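Local coordinates for core protein VP4 (Bluetongue virus, PDB 2JHP) that caps the viral RNA inside the virus core, combining several capping activities, including methyl transfer that leaves S-adenosyl-L-homocysteine, in one chain, at residues A[117-122]-A[408-412]; A[150-156]-A[392-396]; A[199-204]-A[222-228]; A[264-268]-A[285-289]. All coordinates share one frame; numbering follows the deposited sequence.

Contact 1: A[117-122]-A[408-412]; sequences FGDALR and DLFYL. With SAH (S-adenosyl-L-homocysteine), chain B; GUN (guanine), chain E.
The place where an S-adenosyl-L-homocysteine (SAH) site and a guanine pocket adjoin lies here, where Phe-410, in the loop after strand 406-408, pushes its ring against helix 114-128. Its CZ sits 3.5 Å from Gly-118 CA, where the helix presents bare backbone, and Leu-121 CD1 meets the same CZ at roughly a right angle. Phe-117 CE2 comes to the edge of the Phe-410 ring, 3.9 Å from its CE2. Guanine lies over one face of Phe-410, displaced toward the rim, while its N2 approaches the edge of Phe-117. Arg-122 bends at chi3 (-60°), which turns its guanidinium back to the SAH carboxylate: NE donates to SAH O (2.9 Å, 162°) and NH2 to SAH OXT (3.0 Å). NH1 makes a salt bridge to Asp-119 OD1, which lies in the guanidinium plane, and this second-shell acid helps fix the rotation of the group. The aliphatic part of Arg-122 rests on Leu-409, CG to CD1 3.8 Å. Around this buried seam, Leu-121 also packs on helix 470-480 and strand 433-437, Phe-499 meets Phe-410 edge-to-face, and Thr-435 hydrogen-bonds the Phe-410 backbone N.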
# COMPACT_ATOMS: atom_id res chain seq x y z
N PHE A 117 5.29 3.87 -6.10
CA PHE A 117 4.72 5.05 -5.48
C PHE A 117 4.16 4.73 -4.09
O PHE A 117 4.57 5.33 -3.09
CB PHE A 117 3.67 5.69 -6.39
CG PHE A 117 2.87 6.73 -5.72
CD1 PHE A 117 3.44 7.91 -5.33
CD2 PHE A 117 1.55 6.53 -5.47
CE1 PHE A 117 2.69 8.89 -4.71
CE2 PHE A 117 0.77 7.49 -4.85
CZ PHE A 117 1.35 8.69 -4.47
N GLY A 118 3.25 3.77 -4.02
CA GLY A 118 2.68 3.33 -2.75
C GLY A 118 3.70 2.86 -1.72
O GLY A 118 3.52 3.09 -0.54
N ASP A 119 4.77 2.20 -2.19
CA ASP A 119 5.80 1.63 -1.32
C ASP A 119 6.68 2.69 -0.68
O ASP A 119 7.15 2.52 0.44
CB ASP A 119 6.72 0.67 -2.10
CG ASP A 119 6.07 -0.67 -2.41
OD1 ASP A 119 4.85 -0.87 -2.20
OD2 ASP A 119 6.81 -1.54 -2.91
N ALA A 120 6.91 3.77 -1.42
CA ALA A 120 7.69 4.87 -0.91
C ALA A 120 6.92 5.55 0.22
O ALA A 120 7.49 5.82 1.27
CB ALA A 120 8.01 5.82 -2.02
N LEU A 121 5.63 5.78 0.02
CA LEU A 121 4.79 6.33 1.07
C LEU A 121 4.64 5.39 2.27
O LEU A 121 4.53 5.85 3.39
CB LEU A 121 3.41 6.68 0.53
CG LEU A 121 3.29 7.77 -0.54
CD1 LEU A 121 1.82 8.16 -0.73
CD2 LEU A 121 4.14 8.99 -0.21
N ARG A 122 4.62 4.09 2.02
CA ARG A 122 4.40 3.14 3.10
C ARG A 122 5.66 2.98 3.94
O ARG A 122 5.56 2.77 5.16
CB ARG A 122 3.94 1.79 2.57
CG ARG A 122 3.11 1.01 3.59
CD ARG A 122 2.59 -0.33 3.07
NE ARG A 122 1.74 -0.14 1.90
CZ ARG A 122 2.16 -0.28 0.66
NH1 ARG A 122 3.42 -0.63 0.44
NH2 ARG A 122 1.33 -0.07 -0.36
N ASP A 408 -2.78 6.01 7.17
CA ASP A 408 -4.09 5.80 6.54
C ASP A 408 -4.01 5.77 5.00
O ASP A 408 -4.56 6.62 4.30
CB ASP A 408 -5.08 6.83 7.06
CG ASP A 408 -5.40 6.63 8.53
OD1 ASP A 408 -6.34 5.85 8.83
OD2 ASP A 408 -4.71 7.24 9.39
N LEU A 409 -3.29 4.76 4.51
CA LEU A 409 -2.86 4.74 3.13
C LEU A 409 -3.84 3.98 2.21
O LEU A 409 -4.22 2.85 2.50
CB LEU A 409 -1.44 4.17 3.05
CG LEU A 409 -0.31 4.93 3.75
CD1 LEU A 409 0.93 4.11 3.91
CD2 LEU A 409 -0.01 6.20 2.99
N PHE A 410 -4.27 4.66 1.15
CA PHE A 410 -4.99 4.08 0.04
C PHE A 410 -6.26 3.33 0.43
O PHE A 410 -6.40 2.15 0.13
CB PHE A 410 -4.08 3.15 -0.81
CG PHE A 410 -2.79 3.77 -1.22
CD1 PHE A 410 -1.60 3.39 -0.62
CD2 PHE A 410 -2.75 4.73 -2.23
CE1 PHE A 410 -0.40 3.95 -0.99
CE2 PHE A 410 -1.54 5.30 -2.62
CZ PHE A 410 -0.37 4.91 -2.00
N TYR A 411 -7.19 4.02 1.08
CA TYR A 411 -8.44 3.40 1.45
C TYR A 411 -9.57 4.41 1.64
O TYR A 411 -10.72 4.15 1.29
CB TYR A 411 -8.27 2.49 2.68
CG TYR A 411 -8.38 3.15 4.04
CD1 TYR A 411 -9.62 3.33 4.65
CD2 TYR A 411 -7.24 3.58 4.73
CE1 TYR A 411 -9.73 3.92 5.92
CE2 TYR A 411 -7.33 4.18 6.00
CZ TYR A 411 -8.57 4.34 6.59
OH TYR A 411 -8.69 4.95 7.82
N LEU A 412 -9.23 5.57 2.21
CA LEU A 412 -10.22 6.60 2.51
C LEU A 412 -11.33 6.78 1.46
O LEU A 412 -12.51 6.69 1.78
CB LEU A 412 -9.53 7.94 2.77
CG LEU A 412 -9.21 8.39 4.21
CD1 LEU A 412 -9.62 7.40 5.28
CD2 LEU A 412 -7.76 8.76 4.36
N SAH B . -3.66 0.41 2.88
CA SAH B . -3.04 -0.58 1.95
CB SAH B . -4.02 -1.28 1.00
CG SAH B . -5.32 -0.60 0.60
SD SAH B . -6.42 -1.78 -0.23
C SAH B . -1.86 -0.01 1.18
O SAH B . -1.03 0.71 1.75
OXT SAH B . -1.68 -0.29 -0.01
C5' SAH B . -7.86 -1.00 0.56
C4' SAH B . -8.41 -1.80 1.73
O4' SAH B . -8.96 -0.95 2.71
C3' SAH B . -9.51 -2.77 1.30
O3' SAH B . -9.27 -3.99 1.99
C2' SAH B . -10.79 -2.14 1.83
O2' SAH B . -11.75 -3.08 2.22
C1' SAH B . -10.28 -1.37 3.04
N9 SAH B . -11.15 -0.24 3.43
C8 SAH B . -11.85 0.61 2.59
N7 SAH B . -12.54 1.50 3.35
C5 SAH B . -12.29 1.24 4.66
C6 SAH B . -12.72 1.84 5.85
N6 SAH B . -13.54 2.89 5.81
N1 SAH B . -12.28 1.35 7.07
C2 SAH B . -11.42 0.27 7.11
N3 SAH B . -10.99 -0.33 5.93
C4 SAH B . -11.42 0.15 4.72
N9 GUN E . 0.43 -0.32 -3.63
C8 GUN E . -0.55 -1.13 -3.23
N7 GUN E . -1.72 -0.62 -3.61
C5 GUN E . -1.49 0.53 -4.25
C6 GUN E . -2.32 1.48 -4.85
O6 GUN E . -3.54 1.33 -4.86
N1 GUN E . -1.75 2.60 -5.46
C2 GUN E . -0.35 2.74 -5.43
N2 GUN E . 0.22 3.78 -5.99
N3 GUN E . 0.42 1.80 -4.84
C4 GUN E . -0.12 0.71 -4.26

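Contact 2: A[150-156]-A[392-396]; sequences IYGMPEI and IVRKN. With SAH (S-adenosyl-L-homocysteine), chain B.
Tyr-151 and Val-393 lie side by side, Tyr-151 CD2 only 3.4 Å from Val-393 CB, on one face of a short parallel pairing at the edge of the sheet. Three backbone bonds tie the strands together: Val-393 N donates to Ile-150 O (3.1 Å), Gly-152 N to Val-393 O (3.2 Å), and Lys-395 N to Gly-152 O (3.0 Å). This is the parallel pattern, in which one residue uses its N-H and C=O toward two residues of the partner. Gly-152 O and Val-393 O each also receive a CA-H...O contact, from Arg-394 and Tyr-151. Beyond the strands, Arg-394 stays extended from CG to NE and delivers NH1 to Pro-154 O (2.8 Å, 145°). Met-153 CB and Ile-156 CD1 cover opposite faces of that guanidinium, which lies sandwiched between them. Both chains then turn to SAH: Met-153 O accepts from ribose O2' (3.0 Å), and Asn-396 OD1 takes adenine N6 (3.1 Å) as well as the backbone N of Leu-398. Met-153 CG sits above the adenine plane, close to C2. Strand 393-394 is outermost in this sheet; strand 131-132 flanks strand 149-152 on its other side, Ile-150 and Ile-392 pack on helix 137-141, and helix 380-391 lies against Pro-154 and Ile-156.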
# COMPACT_ATOMS: atom_id res chain seq x y z
N ILE A 150 -1.67 -3.62 12.79
CA ILE A 150 -2.21 -3.60 11.43
C ILE A 150 -3.72 -3.86 11.42
O ILE A 150 -4.17 -4.96 11.77
CB ILE A 150 -1.49 -4.63 10.53
CG1 ILE A 150 0.04 -4.46 10.55
CG2 ILE A 150 -2.07 -4.62 9.12
CD1 ILE A 150 0.58 -3.04 10.27
N TYR A 151 -4.47 -2.84 11.02
CA TYR A 151 -5.93 -2.89 10.93
C TYR A 151 -6.42 -2.75 9.51
O TYR A 151 -5.72 -2.26 8.61
CB TYR A 151 -6.56 -1.76 11.73
CG TYR A 151 -6.10 -1.65 13.17
CD1 TYR A 151 -5.20 -0.65 13.56
CD2 TYR A 151 -6.58 -2.51 14.15
CE1 TYR A 151 -4.79 -0.52 14.89
CE2 TYR A 151 -6.16 -2.38 15.49
CZ TYR A 151 -5.28 -1.39 15.83
OH TYR A 151 -4.89 -1.30 17.13
N GLY A 152 -7.67 -3.16 9.31
CA GLY A 152 -8.32 -3.13 8.01
C GLY A 152 -9.67 -3.81 8.04
O GLY A 152 -10.17 -4.21 9.10
N MET A 153 -10.28 -3.91 6.87
CA MET A 153 -11.50 -4.69 6.68
C MET A 153 -11.35 -5.49 5.38
O MET A 153 -11.98 -5.18 4.37
CB MET A 153 -12.73 -3.79 6.66
CG MET A 153 -12.79 -2.84 7.84
SD MET A 153 -14.40 -2.12 8.07
CE MET A 153 -15.17 -3.34 9.14
N PRO A 154 -10.47 -6.50 5.39
CA PRO A 154 -10.19 -7.26 4.18
C PRO A 154 -11.33 -8.21 3.85
O PRO A 154 -12.11 -8.55 4.73
CB PRO A 154 -8.92 -8.03 4.53
CG PRO A 154 -8.96 -8.17 6.00
CD PRO A 154 -9.67 -6.97 6.54
N GLU A 155 -11.40 -8.61 2.57
CA GLU A 155 -12.48 -9.45 2.04
C GLU A 155 -12.39 -10.80 2.72
O GLU A 155 -11.41 -11.50 2.60
CB GLU A 155 -12.34 -9.60 0.52
CG GLU A 155 -13.67 -9.45 -0.25
CD GLU A 155 -13.65 -10.04 -1.69
OE1 GLU A 155 -12.60 -9.99 -2.37
OE2 GLU A 155 -14.71 -10.56 -2.13
N ILE A 156 -13.43 -11.14 3.47
CA ILE A 156 -13.46 -12.36 4.28
C ILE A 156 -13.49 -13.63 3.42
O ILE A 156 -14.30 -13.73 2.50
CB ILE A 156 -14.66 -12.32 5.26
CG1 ILE A 156 -14.45 -11.23 6.33
CG2 ILE A 156 -14.85 -13.67 5.93
CD1 ILE A 156 -15.56 -11.14 7.35
N ILE A 392 -4.97 -9.66 10.60
CA ILE A 392 -5.32 -8.23 10.64
C ILE A 392 -6.49 -8.04 11.60
O ILE A 392 -7.48 -8.77 11.55
CB ILE A 392 -5.73 -7.70 9.24
CG1 ILE A 392 -4.52 -7.58 8.32
CG2 ILE A 392 -6.46 -6.36 9.34
CD1 ILE A 392 -4.87 -7.50 6.83
N VAL A 393 -6.37 -7.05 12.47
CA VAL A 393 -7.50 -6.70 13.32
C VAL A 393 -8.53 -5.96 12.48
O VAL A 393 -8.25 -4.95 11.85
CB VAL A 393 -7.08 -5.84 14.54
CG1 VAL A 393 -8.26 -5.72 15.51
CG2 VAL A 393 -5.88 -6.46 15.24
N ARG A 394 -9.74 -6.52 12.47
CA ARG A 394 -10.87 -5.97 11.72
C ARG A 394 -11.38 -4.74 12.48
O ARG A 394 -11.86 -4.86 13.60
CB ARG A 394 -11.96 -7.05 11.53
CG ARG A 394 -13.05 -6.66 10.55
CD ARG A 394 -13.79 -7.83 9.97
NE ARG A 394 -14.67 -7.37 8.90
CZ ARG A 394 -14.33 -7.30 7.61
NH1 ARG A 394 -13.12 -7.67 7.21
NH2 ARG A 394 -15.22 -6.87 6.72
N LYS A 395 -11.23 -3.56 11.87
CA LYS A 395 -11.59 -2.26 12.46
C LYS A 395 -11.82 -1.24 11.36
O LYS A 395 -11.04 -1.18 10.40
CB LYS A 395 -10.45 -1.74 13.34
CG LYS A 395 -10.86 -1.14 14.68
CD LYS A 395 -10.82 -2.21 15.76
CE LYS A 395 -10.88 -1.63 17.16
NZ LYS A 395 -10.47 -2.63 18.17
N ASN A 396 -12.87 -0.43 11.48
CA ASN A 396 -13.13 0.64 10.52
C ASN A 396 -12.33 1.89 10.87
O ASN A 396 -12.58 2.55 11.89
CB ASN A 396 -14.63 0.96 10.43
CG ASN A 396 -14.97 1.92 9.28
OD1 ASN A 396 -14.16 2.76 8.87
ND2 ASN A 396 -16.19 1.79 8.75
N SAH B . -3.66 0.41 2.88
CA SAH B . -3.04 -0.58 1.95
CB SAH B . -4.02 -1.28 1.00
CG SAH B . -5.32 -0.60 0.60
SD SAH B . -6.42 -1.78 -0.23
C SAH B . -1.86 -0.01 1.18
O SAH B . -1.03 0.71 1.75
OXT SAH B . -1.68 -0.29 -0.01
C5' SAH B . -7.86 -1.00 0.56
C4' SAH B . -8.41 -1.80 1.73
O4' SAH B . -8.96 -0.95 2.71
C3' SAH B . -9.51 -2.77 1.30
O3' SAH B . -9.27 -3.99 1.99
C2' SAH B . -10.79 -2.14 1.83
O2' SAH B . -11.75 -3.08 2.22
C1' SAH B . -10.28 -1.37 3.04
N9 SAH B . -11.15 -0.24 3.43
C8 SAH B . -11.85 0.61 2.59
N7 SAH B . -12.54 1.50 3.35
C5 SAH B . -12.29 1.24 4.66
C6 SAH B . -12.72 1.84 5.85
N6 SAH B . -13.54 2.89 5.81
N1 SAH B . -12.28 1.35 7.07
C2 SAH B . -11.42 0.27 7.11
N3 SAH B . -10.99 -0.33 5.93
C4 SAH B . -11.42 0.15 4.72

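Contact 3: A[199-204]-A[222-228]. With SAH (S-adenosyl-L-homocysteine), chain C.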
# COMPACT_ATOMS: atom_id res chain seq x y z
N GLY A 199 6.78 -34.57 9.02
CA GLY A 199 7.20 -35.39 7.89
C GLY A 199 8.69 -35.34 7.64
O GLY A 199 9.49 -35.35 8.58
N ASP A 200 9.08 -35.28 6.36
CA ASP A 200 10.49 -35.31 5.96
C ASP A 200 11.15 -33.93 5.91
O ASP A 200 12.33 -33.81 5.57
CB ASP A 200 10.65 -36.03 4.61
CG ASP A 200 10.00 -35.27 3.45
OD1 ASP A 200 9.23 -34.31 3.68
OD2 ASP A 200 10.28 -35.65 2.30
N LEU A 201 10.38 -32.90 6.23
CA LEU A 201 10.87 -31.52 6.37
C LEU A 201 11.10 -30.77 5.05
O LEU A 201 11.46 -29.59 5.06
CB LEU A 201 12.10 -31.44 7.30
CG LEU A 201 11.86 -31.65 8.82
CD1 LEU A 201 13.17 -31.46 9.59
CD2 LEU A 201 10.78 -30.73 9.41
N ARG A 202 10.86 -31.44 3.92
CA ARG A 202 10.97 -30.82 2.59
C ARG A 202 10.05 -29.60 2.52
O ARG A 202 10.42 -28.54 2.01
CB ARG A 202 10.64 -31.82 1.46
CG ARG A 202 10.95 -31.30 0.04
CD ARG A 202 10.37 -32.20 -1.05
NE ARG A 202 8.94 -32.47 -0.85
CZ ARG A 202 7.94 -31.70 -1.28
NH1 ARG A 202 8.20 -30.59 -1.98
NH2 ARG A 202 6.68 -32.03 -1.02
N THR A 203 8.84 -29.77 3.05
CA THR A 203 7.86 -28.70 3.16
C THR A 203 8.43 -27.52 3.95
O THR A 203 8.37 -26.38 3.48
CB THR A 203 6.54 -29.26 3.74
OG1 THR A 203 5.80 -29.89 2.68
CG2 THR A 203 5.68 -28.17 4.41
N LEU A 204 9.01 -27.78 5.13
CA LEU A 204 9.59 -26.71 5.94
C LEU A 204 10.76 -26.04 5.22
O LEU A 204 10.95 -24.84 5.32
CB LEU A 204 10.02 -27.19 7.33
CG LEU A 204 10.52 -26.13 8.33
CD1 LEU A 204 9.46 -25.07 8.62
CD2 LEU A 204 10.96 -26.77 9.63
N VAL A 222 10.00 -29.28 15.78
CA VAL A 222 9.37 -30.18 14.81
C VAL A 222 9.36 -31.63 15.31
O VAL A 222 10.39 -32.16 15.72
CB VAL A 222 10.01 -30.07 13.39
CG1 VAL A 222 9.88 -28.64 12.86
CG2 VAL A 222 11.45 -30.51 13.39
N TYR A 223 8.18 -32.25 15.28
CA TYR A 223 7.98 -33.57 15.89
C TYR A 223 7.55 -34.61 14.86
O TYR A 223 6.55 -34.43 14.17
CB TYR A 223 6.91 -33.50 16.98
CG TYR A 223 7.07 -32.43 18.04
CD1 TYR A 223 6.76 -31.10 17.76
CD2 TYR A 223 7.47 -32.76 19.33
CE1 TYR A 223 6.88 -30.11 18.75
CE2 TYR A 223 7.59 -31.79 20.33
CZ TYR A 223 7.29 -30.47 20.02
OH TYR A 223 7.41 -29.50 20.99
N ASP A 224 8.32 -35.69 14.77
CA ASP A 224 7.99 -36.84 13.92
C ASP A 224 9.03 -37.95 14.08
O ASP A 224 10.22 -37.71 13.90
CB ASP A 224 7.89 -36.44 12.44
CG ASP A 224 7.11 -37.44 11.62
OD1 ASP A 224 7.47 -38.63 11.60
OD2 ASP A 224 6.14 -37.02 10.98
N PRO A 225 8.58 -39.16 14.41
CA PRO A 225 9.42 -40.37 14.40
C PRO A 225 10.37 -40.54 13.19
O PRO A 225 11.48 -41.05 13.35
CB PRO A 225 8.40 -41.51 14.43
CG PRO A 225 7.29 -40.96 15.23
CD PRO A 225 7.20 -39.47 14.84
N ILE A 226 9.94 -40.12 12.00
CA ILE A 226 10.76 -40.24 10.78
C ILE A 226 11.41 -38.92 10.32
O ILE A 226 11.88 -38.82 9.17
CB ILE A 226 9.98 -40.91 9.60
CG1 ILE A 226 8.84 -40.01 9.10
CG2 ILE A 226 9.50 -42.30 10.00
CD1 ILE A 226 8.62 -40.05 7.58
N ALA A 227 11.46 -37.93 11.20
CA ALA A 227 12.09 -36.65 10.87
C ALA A 227 13.61 -36.78 10.75
O ALA A 227 14.25 -37.32 11.65
CB ALA A 227 11.73 -35.59 11.91
N PRO A 228 14.18 -36.29 9.64
CA PRO A 228 15.63 -36.33 9.42
C PRO A 228 16.38 -35.27 10.24
O PRO A 228 15.75 -34.47 10.92
CB PRO A 228 15.75 -36.04 7.93
CG PRO A 228 14.60 -35.16 7.64
CD PRO A 228 13.48 -35.66 8.51
N SAH C . 3.75 -32.40 7.33
CA SAH C . 4.24 -33.44 6.37
CB SAH C . 3.12 -34.36 5.88
CG SAH C . 2.47 -35.17 7.00
SD SAH C . 2.87 -36.93 6.86
C SAH C . 4.95 -32.78 5.19
O SAH C . 4.70 -31.63 4.85
OXT SAH C . 5.81 -33.40 4.55
C5' SAH C . 2.17 -37.35 8.47
C4' SAH C . 3.30 -37.69 9.43
O4' SAH C . 2.82 -37.75 10.75
C3' SAH C . 3.94 -39.04 9.15
O3' SAH C . 5.19 -38.80 8.57
C2' SAH C . 4.07 -39.71 10.51
O2' SAH C . 5.39 -40.09 10.77
C1' SAH C . 3.69 -38.60 11.47
N9 SAH C . 3.02 -39.00 12.72
C8 SAH C . 2.09 -39.98 12.91
N7 SAH C . 1.73 -39.96 14.22
C5 SAH C . 2.41 -38.98 14.85
C6 SAH C . 2.42 -38.53 16.16
N6 SAH C . 1.65 -39.10 17.08
N1 SAH C . 3.25 -37.47 16.51
C2 SAH C . 4.05 -36.88 15.57
N3 SAH C . 4.03 -37.33 14.26
C4 SAH C . 3.22 -38.36 13.91
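Gly-199 and Asp-224 meet at the cofactor: the N of Gly-199 donates to Asp-224 OD2 (3.2 Å, 147°), reaching it from well above the carboxylate plane. Asp-224 swings its CG away from its own backbone N (chi1 -160°), which carries both oxygens to the ribose of SAH. There OD1 takes O2' at 2.7 Å and OD2 takes O3' at 3.1 Å. OD1 is also the acceptor of an Asx turn from Ile-226 N (2.9 Å), at the head of a type I turn running from Asp-224 to Ala-227. With four donors sharing two oxygens, the carboxylate has little freedom to rotate. An acid at the end of the second strand, gripping the ribose diol, is a hallmark of Rossmann-like methyltransferases, and the glycine-bearing loop after the first strand is its usual companion.

That loop needs unusual backbone. Gly-199 takes a positive phi (74°), a region glycine favours. Asp-200 puts its CG in the crowded position between backbone N and carbonyl carbon, and this folds OD1 over to Arg-202 N in a second Asx turn as the helix starts. Thr-203, in the first turn, hydrogen-bonds the SAH carboxylate through OG1.

Behind the polar layer, Leu-201 CD2 and Val-222 CG2 reach tip to tip (4.0 Å), while Leu-204 CD2 meets the other branch of the valine, CG1, at 3.9 Å. Pro-228 CG closes over Asp-200 O (3.4 Å). Helix 202-210 thus covers strand 219-223, which lies between strands 192-196 and 235-238 in the sheet.

Contact 4: A[264-268]-A[285-289]. With SAH (S-adenosyl-L-homocysteine), chain C.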
# COMPACT_ATOMS: atom_id res chain seq x y z
N TRP A 264 -0.62 -29.02 13.69
CA TRP A 264 -0.88 -30.47 13.75
C TRP A 264 -1.24 -31.03 12.38
O TRP A 264 -2.28 -30.67 11.81
CB TRP A 264 -2.00 -30.77 14.76
CG TRP A 264 -2.39 -32.24 14.93
CD1 TRP A 264 -3.23 -32.97 14.14
CD2 TRP A 264 -1.99 -33.11 16.00
NE1 TRP A 264 -3.37 -34.26 14.64
CE2 TRP A 264 -2.62 -34.37 15.78
CE3 TRP A 264 -1.16 -32.96 17.12
CZ2 TRP A 264 -2.43 -35.46 16.63
CZ3 TRP A 264 -0.98 -34.04 17.96
CH2 TRP A 264 -1.61 -35.27 17.71
N ASP A 265 -0.37 -31.91 11.88
CA ASP A 265 -0.54 -32.55 10.57
C ASP A 265 -0.36 -34.06 10.65
O ASP A 265 0.07 -34.72 9.70
CB ASP A 265 0.44 -31.94 9.53
CG ASP A 265 -0.00 -32.20 8.09
OD1 ASP A 265 -1.23 -32.24 7.82
OD2 ASP A 265 0.87 -32.36 7.22
N VAL A 266 -0.73 -34.61 11.81
CA VAL A 266 -0.59 -36.04 12.09
C VAL A 266 -1.50 -36.94 11.22
O VAL A 266 -2.70 -36.69 11.09
CB VAL A 266 -0.81 -36.30 13.60
CG1 VAL A 266 -0.81 -37.79 13.93
CG2 VAL A 266 0.25 -35.58 14.42
N SER A 267 -0.89 -37.95 10.61
CA SER A 267 -1.58 -39.00 9.85
C SER A 267 -0.73 -40.28 9.83
O SER A 267 0.49 -40.21 9.98
CB SER A 267 -1.87 -38.53 8.42
OG SER A 267 -0.70 -38.53 7.62
N SER A 268 -1.37 -41.43 9.63
CA SER A 268 -0.68 -42.73 9.67
C SER A 268 -0.98 -43.62 8.47
O SER A 268 -1.62 -43.19 7.51
CB SER A 268 -1.00 -43.46 10.97
OG SER A 268 -0.22 -42.98 12.05
N GLU A 285 -7.31 -39.02 15.40
CA GLU A 285 -6.09 -38.21 15.28
C GLU A 285 -6.39 -36.73 15.15
O GLU A 285 -5.77 -35.92 15.83
CB GLU A 285 -5.21 -38.65 14.11
CG GLU A 285 -4.64 -40.06 14.25
CD GLU A 285 -4.03 -40.56 12.96
OE1 GLU A 285 -4.40 -40.04 11.88
OE2 GLU A 285 -3.19 -41.49 13.04
N ASP A 286 -7.33 -36.38 14.28
CA ASP A 286 -7.71 -34.99 14.11
C ASP A 286 -8.27 -34.44 15.43
O ASP A 286 -7.90 -33.35 15.85
CB ASP A 286 -8.73 -34.81 12.98
CG ASP A 286 -8.17 -35.17 11.59
OD1 ASP A 286 -6.94 -35.39 11.44
OD2 ASP A 286 -8.98 -35.21 10.64
N ARG A 287 -9.14 -35.23 16.07
CA ARG A 287 -9.72 -34.90 17.37
C ARG A 287 -8.67 -34.74 18.47
O ARG A 287 -8.84 -33.94 19.38
CB ARG A 287 -10.75 -35.96 17.83
CG ARG A 287 -12.17 -35.93 17.20
CD ARG A 287 -12.45 -34.68 16.33
NE ARG A 287 -12.34 -35.00 14.90
CZ ARG A 287 -12.13 -34.11 13.94
NH1 ARG A 287 -11.99 -32.82 14.23
NH2 ARG A 287 -12.04 -34.51 12.67
N LEU A 288 -7.59 -35.53 18.38
CA LEU A 288 -6.53 -35.52 19.39
C LEU A 288 -5.74 -34.22 19.35
O LEU A 288 -5.50 -33.60 20.39
CB LEU A 288 -5.57 -36.70 19.22
CG LEU A 288 -4.45 -36.80 20.27
CD1 LEU A 288 -5.06 -36.95 21.67
CD2 LEU A 288 -3.48 -37.95 19.97
N GLY A 289 -5.36 -33.82 18.13
CA GLY A 289 -4.62 -32.59 17.89
C GLY A 289 -5.35 -31.38 18.43
O GLY A 289 -4.73 -30.50 19.03
N SAH C . 3.75 -32.40 7.33
CA SAH C . 4.24 -33.44 6.37
CB SAH C . 3.12 -34.36 5.88
CG SAH C . 2.47 -35.17 7.00
SD SAH C . 2.87 -36.93 6.86
C SAH C . 4.95 -32.78 5.19
O SAH C . 4.70 -31.63 4.85
OXT SAH C . 5.81 -33.40 4.55
C5' SAH C . 2.17 -37.35 8.47
C4' SAH C . 3.30 -37.69 9.43
O4' SAH C . 2.82 -37.75 10.75
C3' SAH C . 3.94 -39.04 9.15
O3' SAH C . 5.19 -38.80 8.57
C2' SAH C . 4.07 -39.71 10.51
O2' SAH C . 5.39 -40.09 10.77
C1' SAH C . 3.69 -38.60 11.47
N9 SAH C . 3.02 -39.00 12.72
C8 SAH C . 2.09 -39.98 12.91
N7 SAH C . 1.73 -39.96 14.22
C5 SAH C . 2.41 -38.98 14.85
C6 SAH C . 2.42 -38.53 16.16
N6 SAH C . 1.65 -39.10 17.08
N1 SAH C . 3.25 -37.47 16.51
C2 SAH C . 4.05 -36.88 15.57
N3 SAH C . 4.03 -37.33 14.26
C4 SAH C . 3.22 -38.36 13.91
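The loop leaving strand 260-264 runs in the opposite sense to helix 280-295 alongside it, so that Trp-264 comes next to Gly-289 (CA to CA 6.0 Å) and Val-266 next to Glu-285 (CA to CA 6.7 Å). The closeness at the first pair depends on the helix offering a glycine. Gly-289 CA stands 3.4 Å from the centroid of the Trp-264 six-membered ring, 18° off its normal, a CH-pi contact squarely over the face. Val-266 CG2 covers the opposite face, leaving the indole sandwiched between helix and loop. Trp-264 is sent that way by its first torsion, CG opposite the backbone N (chi1 180°), and its far corner CH2 touches Leu-288 CD2 at 4.0 Å.

Glu-285 extends beyond CG to lay its carboxylate along the loop. Ser-268 OG lies 3.5 Å from Glu-285 OE2, at best a weak link; the stronger partner is Arg-308, whose guanidinium makes salt bridges with Glu-285 OE1 and Asp-286 OD1.

The other side of the loop belongs to SAH. Asp-265, whose CB leaves the backbone on the side away from the helix, accepts the SAH amino N on OD2 (2.9 Å), while its OD1 pairs with Arg-337. Val-266 divides its branches, CG2 on the tryptophan and CG1 on the adenine, 3.4 Å from SAH N7. Ser-267 OG comes 3.2 Å from SAH C5', next to the sulfur. A loop after the fourth strand lining the cofactor is expected of a Rossmann-like methyltransferase. Strand 260-264 lies between strands 192-196 and 302-308, with helix 280-295 packed against the Trp-264 side of the sheet.

In the fold
The four contacts divide into two pairs, one at each SAH. Contacts 1 and 2, with centres 16 Å apart, belong to the mixed sheet that includes strands 149-152, 393-394 and 406-408; contacts 3 and 4, 15 Å apart, belong to the sheet containing 192-196, 219-223 and 260-264. Both sheets have the strand order 3-2-1-4-5-7-6 of Rossmann-like methyltransferases. Centres in different pairs are 31 to 42 Å apart. Along the chain, contacts 3 and 4 follow in series inside the loop closed by contact 2, itself nested within contact 1. One methyltransferase-like unit is therefore inserted into the other, consistent with an enzyme performing successive capping steps at separate sites.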